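Local coordinates for protein Sqt1 (Chaetomium thermophilum, PDB 4ZOY) that is a WD40-repeat chaperone of ribosome biogenesis that probably captures a ribosomal protein while it is still being made, at residues T396-D401 / G455-F460; K446-G451 / G473-V478; G350-F355 / D374-V379; V403-D408 / V442-G447; S17-A22 / S91-T96. All coordinates share one frame; numbering follows the deposited sequence.

Contact 1. Residues T396-D401 / G455-F460; sequences TSCGMD and GGVLGF
F460 and C398 meet in the seam between two neighbouring blades of the WD40 beta-propeller. Strand 394-399 belongs to one four-stranded blade, and strand 457-461 starts the next. The short segments run at 153° to each other, with their axes 6.0 Å apart, and side chains fill the space between.

The tight part is the buried end. A chi1 of 73° puts the C398 sulfur between its backbone N and carbonyl carbon. From there C398 SG meets the edge of the F460 ring in its plane, 3.6 Å from F460 CD2. This is a sulfur-aromatic contact. The C398 CB packs on V457 CG1 at 3.6 Å. At the far end of the ring, F460 CZ lies 3.8 Å from T396 CG2, while T396 OG1 turns to Q462 and R406. K378 makes a cation-pi contact with the same ring. An alanine at F460 would probably open a gap beside T396 CG2 and C398 SG and leave the K378 ammonium without its aromatic partner.

The solvent side holds M400 and L458, both partly exposed. The M400 chain bends at chi2 and chi3, which folds it back over G455 and G456. M400 SD is 3.9 Å from L458 CD2, and M400 CE is 3.4 Å from G455 O. A side chain on G456 would run into the M400 sulfur. Between the two sides, one backbone bond joins the two segments: V457 N donates to G399 O at 3.0 Å, nearly straight at 166°, from well above the carbonyl plane.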
# COMPACT_ATOMS: atom_id res chain seq x y z
N THR A 396 7.56 -9.90 -2.43
CA THR A 396 6.75 -10.54 -1.39
C THR A 396 5.28 -10.37 -1.71
O THR A 396 4.85 -9.29 -2.12
CB THR A 396 7.06 -9.95 -0.03
OG1 THR A 396 8.47 -10.02 0.19
CG2 THR A 396 6.36 -10.73 1.10
N SER A 397 4.51 -11.44 -1.53
CA SER A 397 3.07 -11.38 -1.80
C SER A 397 2.28 -12.00 -0.65
O SER A 397 2.79 -12.86 0.08
CB SER A 397 2.73 -12.10 -3.10
OG SER A 397 3.01 -13.48 -3.01
N CYS A 398 1.03 -11.57 -0.48
CA CYS A 398 0.14 -12.24 0.47
C CYS A 398 -1.21 -12.43 -0.17
O CYS A 398 -1.57 -11.73 -1.11
CB CYS A 398 0.04 -11.45 1.79
SG CYS A 398 -0.95 -9.93 1.69
N GLY A 399 -1.97 -13.40 0.33
CA GLY A 399 -3.21 -13.75 -0.31
C GLY A 399 -4.27 -14.26 0.64
O GLY A 399 -4.01 -14.54 1.81
N MET A 400 -5.47 -14.38 0.10
CA MET A 400 -6.59 -14.89 0.88
C MET A 400 -6.51 -16.40 1.07
O MET A 400 -7.40 -16.99 1.68
CB MET A 400 -7.90 -14.50 0.22
CG MET A 400 -8.18 -13.00 0.30
SD MET A 400 -8.29 -12.40 2.00
CE MET A 400 -9.85 -13.10 2.53
N ASP A 401 -5.44 -17.03 0.58
CA ASP A 401 -5.19 -18.42 0.92
C ASP A 401 -4.54 -18.52 2.31
O ASP A 401 -4.34 -19.61 2.82
CB ASP A 401 -4.33 -19.11 -0.16
CG ASP A 401 -2.96 -18.48 -0.35
OD1 ASP A 401 -2.72 -17.37 0.17
OD2 ASP A 401 -2.14 -19.14 -1.02
N GLY A 455 -10.16 -16.83 7.41
CA GLY A 455 -8.95 -16.03 7.48
C GLY A 455 -8.62 -15.31 6.19
O GLY A 455 -9.49 -14.77 5.51
N GLY A 456 -7.33 -15.33 5.85
CA GLY A 456 -6.81 -14.58 4.70
C GLY A 456 -5.87 -13.48 5.18
O GLY A 456 -6.13 -12.83 6.20
N VAL A 457 -4.78 -13.27 4.44
CA VAL A 457 -3.84 -12.21 4.82
C VAL A 457 -4.20 -10.91 4.13
O VAL A 457 -4.20 -10.84 2.90
CB VAL A 457 -2.39 -12.58 4.47
CG1 VAL A 457 -1.43 -11.56 5.07
CG2 VAL A 457 -2.07 -14.00 4.97
N LEU A 458 -4.54 -9.90 4.93
CA LEU A 458 -5.04 -8.62 4.39
C LEU A 458 -3.95 -7.58 4.16
O LEU A 458 -4.18 -6.59 3.48
CB LEU A 458 -6.10 -8.04 5.33
CG LEU A 458 -7.34 -8.92 5.53
CD1 LEU A 458 -8.31 -8.29 6.52
CD2 LEU A 458 -8.04 -9.23 4.20
N GLY A 459 -2.76 -7.80 4.72
CA GLY A 459 -1.68 -6.84 4.54
C GLY A 459 -0.43 -7.32 5.22
O GLY A 459 -0.44 -8.31 5.97
N PHE A 460 0.68 -6.63 4.95
CA PHE A 460 1.93 -6.89 5.63
C PHE A 460 2.88 -5.70 5.49
O PHE A 460 2.71 -4.85 4.62
CB PHE A 460 2.61 -8.16 5.10
CG PHE A 460 3.05 -8.08 3.66
CD1 PHE A 460 4.30 -7.57 3.34
CD2 PHE A 460 2.23 -8.52 2.64
CE1 PHE A 460 4.72 -7.47 2.02
CE2 PHE A 460 2.63 -8.43 1.32
CZ PHE A 460 3.88 -7.90 1.01

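Contact 2. Residues K446-G451 / G473-V478; sequences KGHRSG and GDDAVV
H448 and D475 form a His-carboxylate hydrogen bond between two loops of the WD40 propeller. One loop leads from the blade ending in strand 441-445 into strand 457-461. The other is a type I turn, G473 to A476, that joins strands 468-473 and 478-482. H448 follows G447 as in the Gly-His pair of WD40 repeats, and D475 sits in the turn where such repeats keep an aspartate.

H448 ND1 donates to D475 OD1 at 3.0 Å and meets its syn lone pair. The acceptor lies close to the imidazole plane, although ring and carboxylate planes are 38° apart. A weak bond from H448 ND1 to D475 OD2 spans 3.4 Å. The R449 backbone N donates to D475 OD2 at 2.9 Å, on the anti side and tilted 32° out of the carboxylate plane, so both carboxylate oxygens are held. The D475 chi1 of 51° sets CG between the backbone N and the carbonyl carbon, where the carboxylate faces H448 ND1. The R449 guanidinium lays one face over D475 CB, with R449 NH1 3.5 Å away, and its NH2 bonds E453 O. This arginine marks the exposed side. At the ring edge, H448 CE1 comes 3.3 Å from V477 O. A side chain on G473 would clash with H448 ND1. An alanine at D475 would probably leave H448 ND1 and R449 N without their acceptor and let the imidazole turn more freely.

Around the pair, H448 NE2 bonds T471 of strand 468-473, and the ring packs on V457 of strand 457-461. On the other flank of the turn, G473 pairs through its backbone with V18 of strand 18-23.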
# COMPACT_ATOMS: atom_id res chain seq x y z
N LYS A 446 3.48 -19.81 6.54
CA LYS A 446 2.12 -20.23 6.86
C LYS A 446 1.81 -19.93 8.32
O LYS A 446 2.72 -19.76 9.13
CB LYS A 446 1.95 -21.72 6.56
CG LYS A 446 2.20 -22.08 5.11
CD LYS A 446 2.04 -23.57 4.86
CE LYS A 446 2.22 -23.91 3.39
NZ LYS A 446 2.12 -25.37 3.14
N GLY A 447 0.52 -19.83 8.65
CA GLY A 447 0.13 -19.57 10.02
C GLY A 447 -1.25 -18.95 10.12
O GLY A 447 -1.97 -19.19 11.09
N HIS A 448 -1.61 -18.14 9.14
CA HIS A 448 -2.96 -17.60 9.09
C HIS A 448 -3.91 -18.69 8.63
O HIS A 448 -3.51 -19.61 7.93
CB HIS A 448 -3.07 -16.39 8.15
CG HIS A 448 -2.50 -15.13 8.72
ND1 HIS A 448 -3.19 -14.32 9.59
CD2 HIS A 448 -1.30 -14.54 8.51
CE1 HIS A 448 -2.43 -13.29 9.92
NE2 HIS A 448 -1.29 -13.39 9.27
N ARG A 449 -5.18 -18.56 9.00
CA ARG A 449 -6.20 -19.37 8.37
C ARG A 449 -6.39 -18.91 6.94
O ARG A 449 -6.16 -17.73 6.61
CB ARG A 449 -7.52 -19.29 9.15
CG ARG A 449 -7.52 -20.14 10.43
CD ARG A 449 -8.17 -19.38 11.61
NE ARG A 449 -9.55 -19.07 11.34
CZ ARG A 449 -10.31 -18.19 11.99
NH1 ARG A 449 -9.88 -17.46 13.02
NH2 ARG A 449 -11.55 -18.06 11.59
N SER A 450 -6.82 -19.83 6.08
CA SER A 450 -7.24 -19.49 4.73
C SER A 450 -8.58 -18.77 4.76
O SER A 450 -9.29 -18.82 5.77
CB SER A 450 -7.36 -20.75 3.87
OG SER A 450 -8.48 -21.52 4.31
N GLY A 451 -8.95 -18.12 3.66
CA GLY A 451 -10.26 -17.50 3.56
C GLY A 451 -11.39 -18.50 3.77
O GLY A 451 -12.40 -18.18 4.39
N GLY A 473 -4.35 -10.21 9.51
CA GLY A 473 -5.27 -11.17 8.93
C GLY A 473 -6.76 -10.92 9.16
O GLY A 473 -7.16 -10.28 10.14
N ASP A 474 -7.57 -11.47 8.28
CA ASP A 474 -9.02 -11.38 8.44
C ASP A 474 -9.47 -12.30 9.58
O ASP A 474 -10.61 -12.17 10.04
CB ASP A 474 -9.74 -11.76 7.15
CG ASP A 474 -11.15 -11.20 7.10
OD1 ASP A 474 -11.34 -10.03 7.45
OD2 ASP A 474 -12.06 -11.95 6.68
N ASP A 475 -8.57 -13.19 9.99
CA ASP A 475 -8.80 -14.08 11.14
C ASP A 475 -8.45 -13.42 12.48
O ASP A 475 -8.32 -14.11 13.49
CB ASP A 475 -8.00 -15.39 10.97
CG ASP A 475 -6.53 -15.17 10.63
OD1 ASP A 475 -6.09 -14.01 10.45
OD2 ASP A 475 -5.81 -16.19 10.55
N ALA A 476 -8.26 -12.09 12.47
CA ALA A 476 -8.08 -11.27 13.68
C ALA A 476 -6.75 -11.51 14.37
O ALA A 476 -6.60 -11.23 15.56
CB ALA A 476 -9.24 -11.50 14.68
N VAL A 477 -5.77 -12.00 13.61
CA VAL A 477 -4.45 -12.25 14.17
C VAL A 477 -3.39 -11.47 13.39
O VAL A 477 -3.56 -11.19 12.20
CB VAL A 477 -4.10 -13.76 14.15
CG1 VAL A 477 -2.93 -14.06 15.08
CG2 VAL A 477 -5.31 -14.59 14.56
N VAL A 478 -2.34 -11.11 14.12
CA VAL A 478 -1.13 -10.47 13.60
C VAL A 478 0.02 -11.44 13.81
O VAL A 478 0.22 -11.91 14.93
CB VAL A 478 -0.84 -9.16 14.34
CG1 VAL A 478 0.48 -8.53 13.88
CG2 VAL A 478 -2.01 -8.17 14.17

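Contact 3. Residues G350-F355 / D374-V379; sequences GSIAVF and DPVVKV
The CA atoms come nearest at G350 and P375, 4.8 Å apart, and beyond that point side chains bridge the two segments. The contact is a seam between adjacent blades of the WD40 propeller. Strand 352-356 is the third strand of its blade and lies in a predicted WD repeat. Strand 376-381 begins the next blade.

G350 lies against the carbonyl of D374. G350 CA is 3.0 Å from D374 O, a CA-H...O contact with an angle of 127° at the hydrogen. A side chain here would be tight against that oxygen, and the backbone angles of G350 also call for glycine.

V376 carries most of the rest. With chi1 at -176°, its CG1 is anti to the backbone N and its CG2 is anti to the carbonyl carbon. The two methyls divide the work. V376 CG2 presses on the backbone of G350 and S351, 3.5 Å from G350 C and 3.6 Å from S351 O. V376 CG1 meets I352 CG1 at 4.2 Å, where the two side chains cross at about a right angle.

V377 and K378 form a classic beta bulge opposite C398. Across this bulge V379, like V376, points toward the other segment. The polar ends look to other partners: S351 OG bonds D349 and Q327, and D374 OD1 bonds Q452.

I352 is buried and also packs on S397, A370 and W407. The I352 and V379 side chains slide past each other in opposite directions, with I352 CD1 4.1 Å from V379 CG1.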
# COMPACT_ATOMS: atom_id res chain seq x y z
N GLY A 350 -5.82 -15.08 -8.16
CA GLY A 350 -4.76 -15.85 -7.53
C GLY A 350 -3.39 -15.80 -8.19
O GLY A 350 -2.43 -16.36 -7.67
N SER A 351 -3.30 -15.11 -9.33
CA SER A 351 -2.05 -15.07 -10.07
C SER A 351 -1.28 -13.77 -9.87
O SER A 351 -1.85 -12.75 -9.49
CB SER A 351 -2.29 -15.26 -11.57
OG SER A 351 -2.96 -14.12 -12.11
N ILE A 352 0.01 -13.85 -10.14
CA ILE A 352 0.86 -12.68 -10.24
C ILE A 352 1.37 -12.67 -11.66
O ILE A 352 1.72 -13.72 -12.20
CB ILE A 352 2.02 -12.72 -9.24
CG1 ILE A 352 1.47 -12.72 -7.80
CG2 ILE A 352 3.01 -11.56 -9.49
CD1 ILE A 352 2.52 -13.02 -6.76
N ALA A 353 1.41 -11.50 -12.28
CA ALA A 353 2.01 -11.35 -13.60
C ALA A 353 3.14 -10.33 -13.54
O ALA A 353 3.07 -9.34 -12.81
CB ALA A 353 0.95 -10.95 -14.62
N VAL A 354 4.20 -10.60 -14.29
CA VAL A 354 5.39 -9.77 -14.29
C VAL A 354 5.63 -9.29 -15.71
O VAL A 354 5.68 -10.10 -16.64
CB VAL A 354 6.61 -10.54 -13.76
CG1 VAL A 354 7.86 -9.64 -13.69
CG2 VAL A 354 6.31 -11.14 -12.39
N PHE A 355 5.79 -7.98 -15.86
CA PHE A 355 5.98 -7.38 -17.19
C PHE A 355 7.32 -6.64 -17.27
O PHE A 355 7.77 -6.04 -16.29
CB PHE A 355 4.84 -6.40 -17.48
CG PHE A 355 3.47 -7.01 -17.37
CD1 PHE A 355 2.90 -7.64 -18.46
CD2 PHE A 355 2.76 -6.95 -16.17
CE1 PHE A 355 1.65 -8.20 -18.38
CE2 PHE A 355 1.49 -7.53 -16.08
CZ PHE A 355 0.93 -8.15 -17.18
N ASP A 374 -7.21 -18.10 -4.72
CA ASP A 374 -7.65 -17.06 -3.80
C ASP A 374 -7.00 -15.73 -4.16
O ASP A 374 -5.90 -15.72 -4.71
CB ASP A 374 -7.31 -17.43 -2.35
CG ASP A 374 -7.90 -18.77 -1.93
OD1 ASP A 374 -9.14 -18.85 -1.82
OD2 ASP A 374 -7.12 -19.72 -1.71
N PRO A 375 -7.66 -14.61 -3.85
CA PRO A 375 -7.11 -13.29 -4.20
C PRO A 375 -5.69 -13.02 -3.71
O PRO A 375 -5.34 -13.27 -2.56
CB PRO A 375 -8.08 -12.33 -3.52
CG PRO A 375 -9.39 -13.04 -3.61
CD PRO A 375 -9.09 -14.52 -3.47
N VAL A 376 -4.87 -12.50 -4.62
CA VAL A 376 -3.59 -11.92 -4.24
C VAL A 376 -3.89 -10.51 -3.78
O VAL A 376 -4.35 -9.67 -4.56
CB VAL A 376 -2.59 -11.90 -5.41
CG1 VAL A 376 -1.24 -11.37 -4.93
CG2 VAL A 376 -2.43 -13.28 -6.01
N VAL A 377 -3.66 -10.25 -2.50
CA VAL A 377 -4.07 -9.02 -1.87
C VAL A 377 -3.03 -7.91 -2.02
O VAL A 377 -3.36 -6.73 -2.25
CB VAL A 377 -4.37 -9.28 -0.38
CG1 VAL A 377 -4.58 -7.98 0.38
CG2 VAL A 377 -5.60 -10.20 -0.25
N LYS A 378 -1.76 -8.28 -1.89
CA LYS A 378 -0.68 -7.31 -1.93
C LYS A 378 0.58 -7.93 -2.48
O LYS A 378 0.92 -9.06 -2.13
CB LYS A 378 -0.41 -6.75 -0.53
CG LYS A 378 0.74 -5.75 -0.47
CD LYS A 378 0.89 -5.15 0.92
CE LYS A 378 2.15 -4.31 1.03
NZ LYS A 378 2.13 -3.45 2.26
N VAL A 379 1.27 -7.19 -3.33
CA VAL A 379 2.63 -7.53 -3.75
C VAL A 379 3.52 -6.32 -3.46
O VAL A 379 3.09 -5.16 -3.60
CB VAL A 379 2.73 -7.91 -5.24
CG1 VAL A 379 1.84 -9.11 -5.55
CG2 VAL A 379 2.38 -6.72 -6.18

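Contact 4. Residues V403-D408 / V442-G447; sequences VVRRWD and VKEWKG
R405 and E444 both carry CG anti to the carbonyl carbon, with chi1 of -68° and -63°, and extended chains beyond it. They therefore lie side by side and point the same way. R405 grips one oxygen of E444 with two nitrogens: R405 NE to E444 OE2 is 2.7 Å and R405 NH2 to E444 OE2 is 2.9 Å. In this side-on salt bridge E444 OE2 lies in the R405 guanidinium plane, and the carboxylate plane is turned from it. V403 CG1 covers one face of the R405 guanidinium, 3.6 Å above its centre. R405 NH1 has a second carboxylate, D401.

On the sheet face that carries V404, R406 and W445, W445 CH2 sits over one face of the R406 guanidinium, 4.0 Å above its centre, with the planes 67° apart. R406 NH2 bonds G466 O, and NE bonds T396 OG1. V404 CG1 packs on W445 CE3 at 3.8 Å.

Antiparallel backbone bonds join the strands. V404 and W445 are a hydrogen-bonded pair, with W445 N to V404 O at 2.8 Å. V442 and K443 both face R406 in a classic beta bulge.

Strand 404-408 lies between strand 394-399 and the outermost strand 441-445 of this propeller blade. W445 reaches the next blade, where it packs on I469 of strand 468-473 and bonds E482 O.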
# COMPACT_ATOMS: atom_id res chain seq x y z
N VAL A 403 -1.50 -17.36 3.09
CA VAL A 403 -0.06 -17.58 2.98
C VAL A 403 0.66 -16.31 2.50
O VAL A 403 0.10 -15.51 1.74
CB VAL A 403 0.25 -18.74 2.01
CG1 VAL A 403 1.72 -19.09 2.03
CG2 VAL A 403 -0.58 -19.98 2.41
N VAL A 404 1.87 -16.11 3.01
CA VAL A 404 2.77 -15.08 2.51
C VAL A 404 3.87 -15.79 1.74
O VAL A 404 4.40 -16.81 2.18
CB VAL A 404 3.38 -14.24 3.65
CG1 VAL A 404 4.29 -13.15 3.08
CG2 VAL A 404 2.29 -13.64 4.50
N ARG A 405 4.21 -15.27 0.56
CA ARG A 405 5.24 -15.90 -0.26
C ARG A 405 6.27 -14.89 -0.73
O ARG A 405 6.00 -13.70 -0.78
CB ARG A 405 4.61 -16.61 -1.46
CG ARG A 405 3.78 -17.83 -1.06
CD ARG A 405 3.38 -18.72 -2.23
NE ARG A 405 2.78 -19.94 -1.69
CZ ARG A 405 1.49 -20.09 -1.45
NH1 ARG A 405 0.63 -19.13 -1.74
NH2 ARG A 405 1.04 -21.23 -0.91
N ARG A 406 7.46 -15.39 -1.06
CA ARG A 406 8.43 -14.50 -1.67
C ARG A 406 8.95 -15.16 -2.93
O ARG A 406 9.18 -16.38 -2.97
CB ARG A 406 9.56 -14.17 -0.73
CG ARG A 406 10.48 -13.14 -1.38
CD ARG A 406 11.40 -12.58 -0.41
NE ARG A 406 10.75 -11.78 0.60
CZ ARG A 406 11.32 -11.47 1.76
NH1 ARG A 406 12.53 -11.96 2.04
NH2 ARG A 406 10.71 -10.70 2.63
N TRP A 407 9.12 -14.33 -3.95
CA TRP A 407 9.38 -14.78 -5.30
C TRP A 407 10.65 -14.15 -5.84
O TRP A 407 10.92 -12.96 -5.59
CB TRP A 407 8.23 -14.42 -6.23
CG TRP A 407 6.89 -14.81 -5.71
CD1 TRP A 407 6.06 -14.06 -4.94
CD2 TRP A 407 6.22 -16.05 -5.94
NE1 TRP A 407 4.91 -14.75 -4.67
CE2 TRP A 407 4.99 -15.98 -5.27
CE3 TRP A 407 6.56 -17.21 -6.64
CZ2 TRP A 407 4.08 -17.03 -5.28
CZ3 TRP A 407 5.66 -18.26 -6.65
CH2 TRP A 407 4.43 -18.16 -5.98
N ASP A 408 11.41 -14.95 -6.57
CA ASP A 408 12.56 -14.52 -7.35
C ASP A 408 12.07 -14.31 -8.78
O ASP A 408 11.71 -15.27 -9.46
CB ASP A 408 13.66 -15.59 -7.25
CG ASP A 408 14.79 -15.42 -8.25
OD1 ASP A 408 14.89 -14.39 -8.96
OD2 ASP A 408 15.61 -16.36 -8.31
N VAL A 442 10.72 -18.66 -3.50
CA VAL A 442 11.89 -18.66 -2.61
C VAL A 442 11.52 -19.12 -1.21
O VAL A 442 12.24 -19.93 -0.61
CB VAL A 442 12.52 -17.25 -2.50
CG1 VAL A 442 13.59 -17.22 -1.42
CG2 VAL A 442 13.08 -16.79 -3.84
N LYS A 443 10.40 -18.61 -0.70
CA LYS A 443 9.97 -18.97 0.64
C LYS A 443 8.46 -18.82 0.79
O LYS A 443 7.83 -18.02 0.09
CB LYS A 443 10.72 -18.11 1.66
CG LYS A 443 10.35 -18.36 3.12
CD LYS A 443 11.08 -19.54 3.73
CE LYS A 443 10.85 -19.59 5.24
NZ LYS A 443 9.56 -20.22 5.63
N GLU A 444 7.87 -19.64 1.66
CA GLU A 444 6.46 -19.58 2.02
C GLU A 444 6.35 -19.47 3.53
O GLU A 444 7.07 -20.18 4.24
CB GLU A 444 5.70 -20.84 1.60
CG GLU A 444 5.61 -21.15 0.15
CD GLU A 444 4.75 -22.38 -0.06
OE1 GLU A 444 5.01 -23.42 0.59
OE2 GLU A 444 3.79 -22.29 -0.84
N TRP A 445 5.44 -18.64 4.01
CA TRP A 445 5.19 -18.52 5.44
C TRP A 445 3.73 -18.79 5.73
O TRP A 445 2.85 -18.06 5.25
CB TRP A 445 5.56 -17.14 5.95
CG TRP A 445 7.02 -16.80 5.87
CD1 TRP A 445 7.97 -17.09 6.81
CD2 TRP A 445 7.68 -16.05 4.84
NE1 TRP A 445 9.19 -16.59 6.41
CE2 TRP A 445 9.04 -15.94 5.21
CE3 TRP A 445 7.25 -15.47 3.64
CZ2 TRP A 445 9.97 -15.27 4.43
CZ3 TRP A 445 8.20 -14.80 2.85
CH2 TRP A 445 9.54 -14.71 3.26
N LYS A 446 3.48 -19.81 6.54
CA LYS A 446 2.12 -20.23 6.86
C LYS A 446 1.81 -19.93 8.32
O LYS A 446 2.72 -19.76 9.13
CB LYS A 446 1.95 -21.72 6.56
CG LYS A 446 2.20 -22.08 5.11
CD LYS A 446 2.04 -23.57 4.86
CE LYS A 446 2.22 -23.91 3.39
NZ LYS A 446 2.12 -25.37 3.14
N GLY A 447 0.52 -19.83 8.65
CA GLY A 447 0.13 -19.57 10.02
C GLY A 447 -1.25 -18.95 10.12
O GLY A 447 -1.97 -19.19 11.09
O HOH W 1 1.16 -24.10 0.06

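Contact 5. Residues S17-A22 / S91-T96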
# COMPACT_ATOMS: atom_id res chain seq x y z
N SER A 17 -11.34 -8.67 12.19
CA SER A 17 -10.47 -8.37 11.05
C SER A 17 -9.46 -7.27 11.29
O SER A 17 -9.81 -6.17 11.71
CB SER A 17 -11.31 -7.98 9.84
OG SER A 17 -12.32 -8.93 9.57
N VAL A 18 -8.19 -7.58 11.00
CA VAL A 18 -7.13 -6.58 11.08
C VAL A 18 -6.86 -6.10 9.65
O VAL A 18 -6.25 -6.81 8.85
CB VAL A 18 -5.85 -7.14 11.72
CG1 VAL A 18 -4.98 -6.00 12.22
CG2 VAL A 18 -6.19 -8.07 12.91
N PHE A 19 -7.36 -4.90 9.34
CA PHE A 19 -7.37 -4.39 7.97
C PHE A 19 -6.12 -3.64 7.57
O PHE A 19 -5.81 -3.55 6.38
CB PHE A 19 -8.56 -3.44 7.75
CG PHE A 19 -9.90 -4.11 7.78
CD1 PHE A 19 -10.21 -5.11 6.89
CD2 PHE A 19 -10.87 -3.69 8.67
CE1 PHE A 19 -11.47 -5.71 6.90
CE2 PHE A 19 -12.12 -4.28 8.69
CZ PHE A 19 -12.42 -5.29 7.81
N ALA A 20 -5.43 -3.06 8.56
CA ALA A 20 -4.39 -2.09 8.27
C ALA A 20 -3.14 -2.31 9.09
O ALA A 20 -3.20 -2.79 10.24
CB ALA A 20 -4.92 -0.68 8.50
N ILE A 21 -2.00 -1.94 8.52
CA ILE A 21 -0.73 -2.03 9.22
C ILE A 21 0.22 -0.95 8.70
O ILE A 21 0.23 -0.64 7.51
CB ILE A 21 -0.11 -3.44 9.07
CG1 ILE A 21 1.23 -3.55 9.80
CG2 ILE A 21 0.01 -3.84 7.59
CD1 ILE A 21 1.72 -5.01 9.97
N ALA A 22 0.98 -0.37 9.62
CA ALA A 22 2.00 0.60 9.26
C ALA A 22 3.26 0.34 10.05
O ALA A 22 3.21 -0.21 11.16
CB ALA A 22 1.50 2.01 9.51
N SER A 91 -14.52 0.49 11.90
CA SER A 91 -13.23 -0.16 11.66
C SER A 91 -12.10 0.78 11.28
O SER A 91 -12.30 1.68 10.49
CB SER A 91 -13.36 -1.21 10.56
OG SER A 91 -14.42 -2.10 10.85
N ILE A 92 -10.92 0.56 11.85
CA ILE A 92 -9.73 1.23 11.32
C ILE A 92 -9.36 0.56 10.00
O ILE A 92 -9.20 -0.65 9.94
CB ILE A 92 -8.54 1.18 12.28
CG1 ILE A 92 -8.88 1.95 13.57
CG2 ILE A 92 -7.30 1.78 11.59
CD1 ILE A 92 -7.75 2.01 14.59
N ASN A 93 -9.23 1.36 8.95
CA ASN A 93 -9.04 0.86 7.60
C ASN A 93 -7.69 1.26 7.00
O ASN A 93 -7.26 0.71 5.98
CB ASN A 93 -10.17 1.37 6.70
CG ASN A 93 -10.31 0.57 5.43
OD1 ASN A 93 -10.25 -0.65 5.44
ND2 ASN A 93 -10.51 1.27 4.32
N ALA A 94 -7.04 2.23 7.64
CA ALA A 94 -5.79 2.78 7.14
C ALA A 94 -4.93 3.24 8.31
O ALA A 94 -5.46 3.77 9.30
CB ALA A 94 -6.07 3.94 6.19
N LEU A 95 -3.63 3.02 8.20
CA LEU A 95 -2.62 3.48 9.16
C LEU A 95 -1.39 3.94 8.43
O LEU A 95 -0.98 3.32 7.45
CB LEU A 95 -2.21 2.38 10.12
CG LEU A 95 -3.23 1.99 11.18
CD1 LEU A 95 -2.84 0.61 11.71
CD2 LEU A 95 -3.26 3.02 12.29
N THR A 96 -0.77 5.01 8.92
CA THR A 96 0.54 5.34 8.42
C THR A 96 1.38 6.09 9.46
O THR A 96 0.85 6.88 10.25
CB THR A 96 0.45 6.16 7.12
OG1 THR A 96 1.74 6.22 6.49
CG2 THR A 96 -0.05 7.54 7.40
O HOH W 2 1.33 1.25 5.91
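F19 and A20 meet the segment 91-96 where the first strands of two adjacent WD40 propeller blades run side by side. The strand axes approach to 5.3 Å at 7°, nearly parallel. The strands belong to separate sheets, and the contact between them is by packing.

F19 has the most surface buried. Its ring edge takes I92 O in plane, with F19 CB 3.6 Å from that oxygen. F19 CE2 is 3.8 Å from S91 CB. S17 CB sits over one ring face, toward its rim. I92 O is buried here and has no partner in the model. N93 ND2 bonds I142 O of the next blade.

A20 sets its CB on the opposing backbone, 3.7 Å from N93 C. L95 answers from the other strand. Its chi1 of -72° puts CG anti to the carbonyl carbon, and L95 CD1 lies 3.7 Å from A20 O. L95 CB also meets A22 CB, at 3.8 Å.

Both strands carry a classic beta bulge at matching places: F19 and A20 face G34, and N93 and A94 face G108. Further along, a water donates to I21 O at 2.7 Å and weakly to L95 O at 3.5 Å.

From the N terminus, contact 5 comes first and closes a loop round the blade that begins with strand 18-23, joining it to the blade of strand 92-97. Contact 3 closes next, a short loop between the blades of strands 352-356 and 376-381. Contact 1 then opens in that second blade and reaches the last one. Contact 4 lies within its span and pairs the third and fourth strands of the 376-381 blade. Contact 2 begins at K446 and G447, where contact 4 ends, and crosses contact 1. Its turn touches contact 5, where D474 bonds S17. The last blade thus meets the blade of strand 18-23, and the N-terminal strand 9-11 completes the last blade's sheet.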